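Long-range contacts in cadherin-related family member 2 (Mus musculus, PDB 5CYX), which probably joins neighbouring microvilli of epithelial cells through calcium-dependent heterophilic adhesion to CDHR5, here represented by its first three extracellular cadherin repeats: residues L39-Y50 / A55-L66; S264-I272 / N281-E292. One frame throughout, in Å; residues are numbered along the deposited sequence.

Contact 1. Residues L39-Y50 / A55-L66; sequences LTYGISGPNASY and ANTGEVKLASPL
Tyr41 hands its backbone N-H to Ala55 O (2.9 Å, 161°), and the donor lies in the carbonyl plane on a lone pair. Outward along the side chain, Tyr41 CB passes Ala55 O at 4.2 Å, and CG stands beside the backbone N, anti to the carbonyl carbon (chi1 -51°), which turns the CD2 side of the ring to the 55-66 segment. Tyr41 CD2 is 3.6 Å from both Ala55 O and Gly58 CA; Tyr41 CE2 reaches Gly58 CA at 3.8 Å, with Asn56 O farther off near the ring plane. The ring thus lies close against the backbone of Gly58, which has no side chain. OH, at the tip, takes part in a weak hydrogen bond with Ala31 N. Farther along, Ile43 CD1 and Val60 CG1 meet tip to tip at 4.0 Å. At the other end Ala63 N donates almost straight (174°) to Tyr50 O from above the carbonyl plane, while Tyr50 CE1 lies 3.7 Å from Pro65 O at the ring edge. In this first cadherin repeat, strands 40-44 and 59-62 belong to the two opposed sheets of the sandwich: the former pairs with strand 73-81, the latter with 25-30 and 51-53, and Phe51 touches both Ile43 and Val60.

Contact 2. Residues S264-I272 / N281-E292; sequences STRPGWFDI and NGSLDREQLLLE
Backbone pairing between Trp269 and Asn281 holds the two segments together where strand 270-272 begins: Asn281 N donates to Trp269 O (2.8 Å, 164°) at the last residue of a type II turn from Arg266 to Trp269. Asn281 adds a side-chain bond, ND2 to Gly268 O at 3.1 Å, tilted from both the amide and carbonyl planes. A water donates to Asn281 OD1 and Asp271 OD2, bridging the two side chains.

Trp269 is the central plate. Its CG sits beside the backbone N (chi1 -77°), which lays the indole along the 283-285 backbone. Leu284 CA lies over the six-membered ring of Trp269, 4.1 Å from its centroid, a CH-pi contact, and Ser283 O lies over the same face; Arg266 CB presses on the opposite one. At the rim, Trp269 CZ3 packs on Leu289 CD1 (3.8 Å), and Trp269 CZ2 meets Gln288 NE2 near the ring plane. With an alanine in place of Trp269, a gap is likely to open between Leu284 and Arg266, and Leu289 CD1 would probably lose its aromatic partner. Arg266, bent at chi2, slides past Leu289, Arg266 NE being 3.5 Å from Leu289 CD2. Arg266 NH1 forms a salt bridge with Glu292 OE2 (2.7 Å), the hydrogen bond falling on the syn lone pair of OE2, which lies in the guanidinium plane.

Leu284 CD2 also touches Phe270 CZ (3.9 Å). Within the third cadherin repeat, Phe270 packs inward on Ile298 of strand 295-304 and Ile322 of strand 315-324, and Leu289 on Val296 and Val324 of the same two strands.

From the N terminus, the chain enters the first cadherin repeat and contact 1 closes a short loop there, with strand 51-53 lying in the connection between its segments. The chain then runs through the calcium-binding linkers and the whole second repeat before contact 2 closes a similar short loop in the third, around strand 277-280. The two neither nest nor cross; they follow in series, on opposite sides of the chain's centre, and the centres of contact 1 and contact 2 are about 111 Å apart. Contact 1 ties the opposed sheets of its sandwich together; contact 2 fastens strand 270-272 and the preceding turn to the loop leading into strand 295-304.

Contact 1. Residues L39-Y50 / A55-L66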
loop_
_atom_site.group_PDB
_atom_site.type_symbol
_atom_site.label_atom_id
_atom_site.label_comp_id
_atom_site.label_asym_id
_atom_site.label_seq_id
_atom_site.Cartn_x
_atom_site.Cartn_y
_atom_site.Cartn_z
ATOM N N LEU A 39 -25.344 -48.246 39.551
ATOM C CA LEU A 39 -26.016 -48.323 38.268
ATOM C C LEU A 39 -25.087 -48.232 37.042
ATOM O O LEU A 39 -23.910 -47.924 37.176
ATOM C CB LEU A 39 -27.097 -47.253 38.205
ATOM C CG LEU A 39 -26.860 -45.785 38.466
ATOM C CD1 LEU A 39 -25.780 -45.229 37.560
ATOM C CD2 LEU A 39 -28.181 -45.050 38.235
ATOM N N THR A 40 -25.626 -48.510 35.853
ATOM C CA THR A 40 -24.837 -48.506 34.629
ATOM C C THR A 40 -25.191 -47.375 33.650
ATOM O O THR A 40 -26.343 -46.955 33.552
ATOM C CB THR A 40 -24.968 -49.840 33.871
ATOM O OG1 THR A 40 -26.318 -49.998 33.434
ATOM C CG2 THR A 40 -24.567 -51.025 34.749
ATOM N N TYR A 41 -24.187 -46.942 32.897
ATOM C CA TYR A 41 -24.292 -45.833 31.941
ATOM C C TYR A 41 -24.135 -46.312 30.511
ATOM O O TYR A 41 -23.457 -47.296 30.267
ATOM C CB TYR A 41 -23.167 -44.819 32.164
ATOM C CG TYR A 41 -23.013 -44.364 33.567
ATOM C CD1 TYR A 41 -23.694 -43.234 34.028
ATOM C CD2 TYR A 41 -22.168 -45.038 34.448
ATOM C CE1 TYR A 41 -23.540 -42.795 35.334
ATOM C CE2 TYR A 41 -22.012 -44.598 35.761
ATOM C CZ TYR A 41 -22.708 -43.481 36.190
ATOM O OH TYR A 41 -22.577 -43.031 37.479
ATOM N N GLY A 42 -24.715 -45.568 29.575
ATOM C CA GLY A 42 -24.513 -45.821 28.144
ATOM C C GLY A 42 -24.618 -44.552 27.324
ATOM O O GLY A 42 -25.092 -43.519 27.812
ATOM N N ILE A 43 -24.136 -44.626 26.092
ATOM C CA ILE A 43 -24.306 -43.561 25.113
ATOM C C ILE A 43 -24.933 -44.180 23.870
ATOM O O ILE A 43 -24.501 -45.235 23.432
ATOM C CB ILE A 43 -22.978 -42.807 24.851
ATOM C CG1 ILE A 43 -22.747 -41.854 26.036
ATOM C CG2 ILE A 43 -23.027 -41.963 23.578
ATOM C CD1 ILE A 43 -21.398 -41.162 26.091
ATOM N N SER A 44 -25.980 -43.541 23.352
ATOM C CA SER A 44 -26.739 -44.053 22.192
ATOM C C SER A 44 -27.124 -42.916 21.240
ATOM O O SER A 44 -26.896 -41.718 21.527
ATOM C CB SER A 44 -28.010 -44.784 22.653
ATOM O OG SER A 44 -28.890 -43.867 23.299
ATOM N N GLY A 45 -27.698 -43.310 20.103
ATOM C CA GLY A 45 -28.182 -42.364 19.092
ATOM C C GLY A 45 -27.193 -42.326 17.957
ATOM O O GLY A 45 -26.174 -43.022 17.997
ATOM N N PRO A 46 -27.473 -41.509 16.935
ATOM C CA PRO A 46 -26.686 -41.573 15.694
ATOM C C PRO A 46 -25.193 -41.217 15.855
ATOM O O PRO A 46 -24.369 -41.719 15.098
ATOM C CB PRO A 46 -27.400 -40.574 14.775
ATOM C CG PRO A 46 -28.104 -39.634 15.708
ATOM C CD PRO A 46 -28.539 -40.497 16.853
ATOM N N ASN A 47 -24.855 -40.390 16.848
ATOM C CA ASN A 47 -23.455 -40.051 17.120
ATOM C C ASN A 47 -22.768 -40.876 18.208
ATOM O O ASN A 47 -21.705 -40.487 18.689
ATOM C CB ASN A 47 -23.408 -38.578 17.510
ATOM C CG ASN A 47 -23.975 -37.693 16.434
ATOM O OD1 ASN A 47 -23.595 -37.808 15.282
ATOM N ND2 ASN A 47 -24.876 -36.796 16.805
ATOM N N ALA A 48 -23.355 -42.010 18.597
ATOM C CA ALA A 48 -22.770 -42.894 19.631
ATOM C C ALA A 48 -21.327 -43.284 19.389
ATOM O O ALA A 48 -20.594 -43.488 20.348
ATOM C CB ALA A 48 -23.591 -44.181 19.790
ATOM N N SER A 49 -20.906 -43.367 18.138
ATOM C CA SER A 49 -19.571 -43.901 17.812
ATOM C C SER A 49 -18.431 -42.924 18.085
ATOM O O SER A 49 -17.282 -43.288 17.998
ATOM C CB SER A 49 -19.518 -44.343 16.345
ATOM O OG SER A 49 -19.714 -43.225 15.499
ATOM N N TYR A 50 -18.743 -41.673 18.399
ATOM C CA TYR A 50 -17.737 -40.756 18.863
ATOM C C TYR A 50 -17.196 -41.121 20.235
ATOM O O TYR A 50 -16.105 -40.657 20.598
ATOM C CB TYR A 50 -18.293 -39.316 18.949
ATOM C CG TYR A 50 -18.291 -38.590 17.646
ATOM C CD1 TYR A 50 -17.121 -38.045 17.141
ATOM C CD2 TYR A 50 -19.452 -38.455 16.902
ATOM C CE1 TYR A 50 -17.104 -37.362 15.930
ATOM C CE2 TYR A 50 -19.452 -37.778 15.694
ATOM C CZ TYR A 50 -18.274 -37.222 15.219
ATOM O OH TYR A 50 -18.282 -36.515 14.038
ATOM N N ALA A 55 -19.465 -48.965 31.145
ATOM C CA ALA A 55 -20.838 -49.024 31.641
ATOM C C ALA A 55 -20.910 -48.999 33.149
ATOM O O ALA A 55 -21.870 -48.502 33.690
ATOM C CB ALA A 55 -21.557 -50.247 31.090
ATOM N N ASN A 56 -19.865 -49.477 33.817
ATOM C CA ASN A 56 -19.851 -49.579 35.263
ATOM C C ASN A 56 -19.246 -48.365 35.934
ATOM O O ASN A 56 -19.782 -47.904 36.930
ATOM C CB ASN A 56 -19.087 -50.837 35.700
ATOM C CG ASN A 56 -19.692 -52.093 35.137
ATOM O OD1 ASN A 56 -19.024 -52.852 34.437
ATOM N ND2 ASN A 56 -20.973 -52.297 35.394
ATOM N N THR A 57 -18.148 -47.849 35.386
ATOM C CA THR A 57 -17.415 -46.791 36.039
ATOM C C THR A 57 -17.792 -45.397 35.571
ATOM O O THR A 57 -17.461 -44.434 36.251
ATOM C CB THR A 57 -15.889 -46.947 35.874
ATOM O OG1 THR A 57 -15.501 -46.527 34.561
ATOM C CG2 THR A 57 -15.451 -48.376 36.150
ATOM N N GLY A 58 -18.408 -45.281 34.402
ATOM C CA GLY A 58 -18.802 -43.983 33.833
ATOM C C GLY A 58 -17.717 -43.300 33.008
ATOM O O GLY A 58 -17.928 -42.204 32.470
ATOM N N GLU A 59 -16.554 -43.940 32.917
ATOM C CA GLU A 59 -15.442 -43.440 32.128
ATOM C C GLU A 59 -15.855 -43.356 30.653
ATOM O O GLU A 59 -16.255 -44.354 30.070
ATOM C CB GLU A 59 -14.244 -44.399 32.255
ATOM C CG GLU A 59 -12.952 -43.865 31.684
ATOM C CD GLU A 59 -11.888 -44.944 31.574
ATOM O OE1 GLU A 59 -12.008 -45.869 30.720
ATOM O OE2 GLU A 59 -10.936 -44.873 32.344
ATOM N N VAL A 60 -15.741 -42.173 30.061
ATOM C CA VAL A 60 -16.020 -41.977 28.651
ATOM C C VAL A 60 -14.804 -41.499 27.912
ATOM O O VAL A 60 -14.351 -40.381 28.118
ATOM C CB VAL A 60 -17.161 -40.972 28.377
ATOM C CG1 VAL A 60 -17.450 -40.900 26.882
ATOM C CG2 VAL A 60 -18.397 -41.346 29.166
ATOM N N LYS A 61 -14.316 -42.348 27.024
ATOM C CA LYS A 61 -13.219 -42.025 26.117
ATOM C C LYS A 61 -13.711 -41.605 24.747
ATOM O O LYS A 61 -14.764 -42.079 24.291
ATOM C CB LYS A 61 -12.320 -43.250 25.923
ATOM C CG LYS A 61 -11.575 -43.646 27.167
ATOM C CD LYS A 61 -10.622 -44.781 26.867
ATOM C CE LYS A 61 -9.881 -45.256 28.113
ATOM N NZ LYS A 61 -9.197 -46.543 27.780
ATOM N N LEU A 62 -12.922 -40.758 24.092
ATOM C CA LEU A 62 -13.217 -40.334 22.763
ATOM C C LEU A 62 -12.916 -41.537 21.842
ATOM O O LEU A 62 -11.839 -42.089 21.937
ATOM C CB LEU A 62 -12.355 -39.171 22.361
ATOM C CG LEU A 62 -12.626 -38.635 20.952
ATOM C CD1 LEU A 62 -13.970 -37.911 20.867
ATOM C CD2 LEU A 62 -11.471 -37.730 20.531
ATOM N N ALA A 63 -13.844 -41.932 20.977
ATOM C CA ALA A 63 -13.618 -43.181 20.133
ATOM C C ALA A 63 -13.451 -42.924 18.636
ATOM O O ALA A 63 -13.238 -43.854 17.840
ATOM C CB ALA A 63 -14.749 -44.164 20.363
ATOM N N SER A 64 -13.629 -41.666 18.228
ATOM C CA SER A 64 -13.436 -41.301 16.850
ATOM C C SER A 64 -13.017 -39.845 16.837
ATOM O O SER A 64 -13.436 -39.120 17.694
ATOM C CB SER A 64 -14.732 -41.517 16.082
ATOM O OG SER A 64 -14.604 -41.007 14.775
ATOM N N PRO A 65 -12.177 -39.433 15.865
ATOM C CA PRO A 65 -11.618 -38.083 15.868
ATOM C C PRO A 65 -12.672 -36.977 15.699
ATOM O O PRO A 65 -13.594 -37.123 14.933
ATOM C CB PRO A 65 -10.631 -38.104 14.678
ATOM C CG PRO A 65 -10.300 -39.547 14.464
ATOM C CD PRO A 65 -11.567 -40.270 14.796
ATOM N N LEU A 66 -12.509 -35.914 16.476
ATOM C CA LEU A 66 -13.283 -34.721 16.405
ATOM C C LEU A 66 -12.682 -33.834 15.348
ATOM O O LEU A 66 -11.463 -33.856 15.150
ATOM C CB LEU A 66 -13.177 -33.958 17.741
ATOM C CG LEU A 66 -13.805 -34.598 18.971
ATOM C CD1 LEU A 66 -13.593 -33.702 20.184
ATOM C CD2 LEU A 66 -15.291 -34.837 18.775
#

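Contact 2. Residues S264-I272 / N281-E292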
loop_
_atom_site.group_PDB
_atom_site.type_symbol
_atom_site.label_atom_id
_atom_site.label_comp_id
_atom_site.label_asym_id
_atom_site.label_seq_id
_atom_site.Cartn_x
_atom_site.Cartn_y
_atom_site.Cartn_z
ATOM N N SER A 264 29.237 20.323 -40.083
ATOM C CA SER A 264 30.656 20.194 -40.409
ATOM C C SER A 264 31.411 21.508 -40.683
ATOM O O SER A 264 30.828 22.577 -40.866
ATOM C CB SER A 264 30.832 19.294 -41.635
ATOM O OG SER A 264 30.680 20.009 -42.832
ATOM N N THR A 265 32.728 21.381 -40.724
ATOM C CA THR A 265 33.586 22.336 -41.415
ATOM C C THR A 265 33.599 21.798 -42.859
ATOM O O THR A 265 33.860 20.619 -43.066
ATOM C CB THR A 265 34.995 22.365 -40.794
ATOM O OG1 THR A 265 35.677 21.133 -41.060
ATOM C CG2 THR A 265 34.910 22.562 -39.270
ATOM N N ARG A 266 33.265 22.647 -43.837
ATOM C CA ARG A 266 32.982 22.245 -45.251
ATOM C C ARG A 266 31.650 21.511 -45.453
ATOM O O ARG A 266 31.626 20.336 -45.861
ATOM C CB ARG A 266 34.142 21.448 -45.896
ATOM C CG ARG A 266 35.534 22.016 -45.661
ATOM C CD ARG A 266 35.701 23.401 -46.253
ATOM N NE ARG A 266 36.766 24.142 -45.583
ATOM C CZ ARG A 266 37.377 25.214 -46.082
ATOM N NH1 ARG A 266 38.341 25.798 -45.374
ATOM N NH2 ARG A 266 37.054 25.705 -47.283
ATOM N N PRO A 267 30.525 22.215 -45.200
ATOM C CA PRO A 267 29.220 21.672 -45.553
ATOM C C PRO A 267 29.196 21.168 -46.997
ATOM O O PRO A 267 29.790 21.793 -47.879
ATOM C CB PRO A 267 28.284 22.869 -45.388
ATOM C CG PRO A 267 28.941 23.732 -44.355
ATOM C CD PRO A 267 30.419 23.506 -44.485
ATOM N N GLY A 268 28.552 20.021 -47.216
ATOM C CA GLY A 268 28.449 19.418 -48.524
ATOM C C GLY A 268 29.542 18.431 -48.896
ATOM O O GLY A 268 29.317 17.582 -49.755
ATOM N N TRP A 269 30.743 18.522 -48.309
ATOM C CA TRP A 269 31.830 17.668 -48.805
ATOM C C TRP A 269 31.585 16.195 -48.514
ATOM O O TRP A 269 31.919 15.346 -49.346
ATOM C CB TRP A 269 33.178 18.093 -48.264
ATOM C CG TRP A 269 33.746 19.298 -48.925
ATOM C CD1 TRP A 269 33.073 20.253 -49.647
ATOM C CD2 TRP A 269 35.110 19.701 -48.890
ATOM N NE1 TRP A 269 33.955 21.208 -50.084
ATOM C CE2 TRP A 269 35.209 20.899 -49.626
ATOM C CE3 TRP A 269 36.270 19.152 -48.320
ATOM C CZ2 TRP A 269 36.431 21.574 -49.810
ATOM C CZ3 TRP A 269 37.497 19.830 -48.496
ATOM C CH2 TRP A 269 37.559 21.027 -49.239
ATOM N N PHE A 270 30.992 15.907 -47.352
ATOM C CA PHE A 270 30.635 14.536 -46.957
ATOM C C PHE A 270 29.173 14.361 -46.552
ATOM O O PHE A 270 28.570 15.269 -46.008
ATOM C CB PHE A 270 31.514 14.096 -45.796
ATOM C CG PHE A 270 32.963 14.233 -46.074
ATOM C CD1 PHE A 270 33.629 13.275 -46.837
ATOM C CD2 PHE A 270 33.678 15.345 -45.595
ATOM C CE1 PHE A 270 34.987 13.418 -47.114
ATOM C CE2 PHE A 270 35.016 15.490 -45.880
ATOM C CZ PHE A 270 35.673 14.528 -46.630
ATOM N N ASP A 271 28.623 13.179 -46.804
ATOM C CA ASP A 271 27.307 12.773 -46.259
ATOM C C ASP A 271 27.433 11.327 -45.724
ATOM O O ASP A 271 28.533 10.753 -45.722
ATOM C CB ASP A 271 26.178 12.952 -47.309
ATOM C CG ASP A 271 24.786 13.236 -46.687
ATOM O OD1 ASP A 271 24.613 13.146 -45.467
ATOM O OD2 ASP A 271 23.799 13.519 -47.433
ATOM N N ILE A 272 26.334 10.774 -45.213
ATOM C CA ILE A 272 26.330 9.438 -44.607
ATOM C C ILE A 272 25.046 8.661 -44.971
ATOM O O ILE A 272 23.997 9.269 -45.092
ATOM C CB ILE A 272 26.505 9.555 -43.085
ATOM C CG1 ILE A 272 26.767 8.187 -42.475
ATOM C CG2 ILE A 272 25.297 10.240 -42.423
ATOM C CD1 ILE A 272 27.319 8.275 -41.067
ATOM N N ASN A 281 30.685 13.470 -50.998
ATOM C CA ASN A 281 29.423 14.055 -51.473
ATOM C C ASN A 281 29.635 15.384 -52.220
ATOM O O ASN A 281 28.700 16.155 -52.471
ATOM C CB ASN A 281 28.575 14.239 -50.244
ATOM C CG ASN A 281 27.163 14.665 -50.539
ATOM O OD1 ASN A 281 26.369 13.942 -51.220
ATOM N ND2 ASN A 281 26.803 15.833 -49.992
ATOM N N GLY A 282 30.891 15.659 -52.565
ATOM C CA GLY A 282 31.261 16.915 -53.212
ATOM C C GLY A 282 32.706 16.900 -53.643
ATOM O O GLY A 282 33.470 16.006 -53.267
ATOM N N SER A 283 33.068 17.881 -54.453
ATOM C CA SER A 283 34.460 18.084 -54.820
ATOM C C SER A 283 35.277 18.416 -53.566
ATOM O O SER A 283 34.937 19.344 -52.838
ATOM C CB SER A 283 34.566 19.204 -55.843
ATOM O OG SER A 283 35.749 19.057 -56.573
ATOM N N LEU A 284 36.304 17.615 -53.292
ATOM C CA LEU A 284 37.262 17.874 -52.191
ATOM C C LEU A 284 38.468 18.671 -52.689
ATOM O O LEU A 284 38.812 18.621 -53.854
ATOM C CB LEU A 284 37.772 16.559 -51.598
ATOM C CG LEU A 284 36.754 15.481 -51.233
ATOM C CD1 LEU A 284 37.479 14.284 -50.629
ATOM C CD2 LEU A 284 35.700 16.019 -50.278
ATOM N N ASP A 285 39.150 19.356 -51.787
ATOM C CA ASP A 285 40.202 20.301 -52.185
ATOM C C ASP A 285 41.220 20.487 -51.048
ATOM O O ASP A 285 41.040 21.335 -50.161
ATOM C CB ASP A 285 39.544 21.623 -52.629
ATOM C CG ASP A 285 40.536 22.640 -53.172
ATOM O OD1 ASP A 285 41.614 22.262 -53.685
ATOM O OD2 ASP A 285 40.219 23.841 -53.090
ATOM N N ARG A 286 42.283 19.677 -51.098
ATOM C CA ARG A 286 43.359 19.653 -50.083
ATOM C C ARG A 286 43.935 21.046 -49.782
ATOM O O ARG A 286 44.270 21.343 -48.633
ATOM C CB ARG A 286 44.481 18.702 -50.544
ATOM C CG ARG A 286 45.610 18.447 -49.549
ATOM C CD ARG A 286 46.944 18.139 -50.243
ATOM N NE ARG A 286 46.965 16.812 -50.875
ATOM C CZ ARG A 286 47.929 16.353 -51.685
ATOM N NH1 ARG A 286 47.834 15.127 -52.210
ATOM N NH2 ARG A 286 49.000 17.096 -51.971
ATOM N N GLU A 287 44.025 21.884 -50.819
ATOM C CA GLU A 287 44.626 23.230 -50.726
ATOM C C GLU A 287 43.830 24.204 -49.857
ATOM O O GLU A 287 44.427 24.985 -49.109
ATOM C CB GLU A 287 44.874 23.841 -52.123
ATOM C CG GLU A 287 46.203 23.434 -52.758
ATOM C CD GLU A 287 46.385 21.926 -52.844
ATOM O OE1 GLU A 287 47.113 21.360 -51.994
ATOM O OE2 GLU A 287 45.777 21.304 -53.746
ATOM N N GLN A 288 42.502 24.153 -49.940
ATOM C CA GLN A 288 41.645 24.960 -49.051
ATOM C C GLN A 288 41.793 24.640 -47.557
ATOM O O GLN A 288 41.475 25.482 -46.712
ATOM C CB GLN A 288 40.164 24.848 -49.438
ATOM C CG GLN A 288 39.693 25.919 -50.416
ATOM C CD GLN A 288 38.180 26.008 -50.552
ATOM O OE1 GLN A 288 37.660 27.048 -50.940
ATOM N NE2 GLN A 288 37.468 24.927 -50.240
ATOM N N LEU A 289 42.266 23.436 -47.238
ATOM C CA LEU A 289 42.442 22.997 -45.850
ATOM C C LEU A 289 43.863 23.129 -45.295
ATOM O O LEU A 289 44.143 22.584 -44.222
ATOM C CB LEU A 289 42.003 21.539 -45.727
ATOM C CG LEU A 289 40.606 21.191 -46.232
ATOM C CD1 LEU A 289 40.416 19.709 -46.005
ATOM C CD2 LEU A 289 39.534 22.000 -45.518
ATOM N N LEU A 290 44.751 23.838 -45.999
ATOM C CA LEU A 290 46.135 24.046 -45.510
ATOM C C LEU A 290 46.197 24.830 -44.182
ATOM O O LEU A 290 47.106 24.621 -43.368
ATOM C CB LEU A 290 47.015 24.701 -46.593
ATOM C CG LEU A 290 47.457 23.715 -47.696
ATOM C CD1 LEU A 290 47.733 24.380 -49.041
ATOM C CD2 LEU A 290 48.682 22.932 -47.232
ATOM N N LEU A 291 45.200 25.688 -43.959
ATOM C CA LEU A 291 45.046 26.413 -42.692
ATOM C C LEU A 291 44.574 25.482 -41.559
ATOM O O LEU A 291 45.075 25.587 -40.440
ATOM C CB LEU A 291 44.084 27.609 -42.859
ATOM C CG LEU A 291 44.530 28.794 -43.753
ATOM C CD1 LEU A 291 44.466 28.483 -45.251
ATOM C CD2 LEU A 291 43.716 30.051 -43.454
ATOM N N GLU A 292 43.638 24.569 -41.865
ATOM C CA GLU A 292 43.038 23.642 -40.877
ATOM C C GLU A 292 43.589 22.211 -40.940
ATOM O O GLU A 292 42.824 21.240 -40.998
ATOM C CB GLU A 292 41.511 23.579 -41.042
ATOM C CG GLU A 292 40.816 24.918 -41.164
ATOM C CD GLU A 292 40.463 25.248 -42.598
ATOM O OE1 GLU A 292 41.383 25.426 -43.431
ATOM O OE2 GLU A 292 39.254 25.322 -42.891
HETATM O O HOH W 1 23.821 12.883 -50.127
#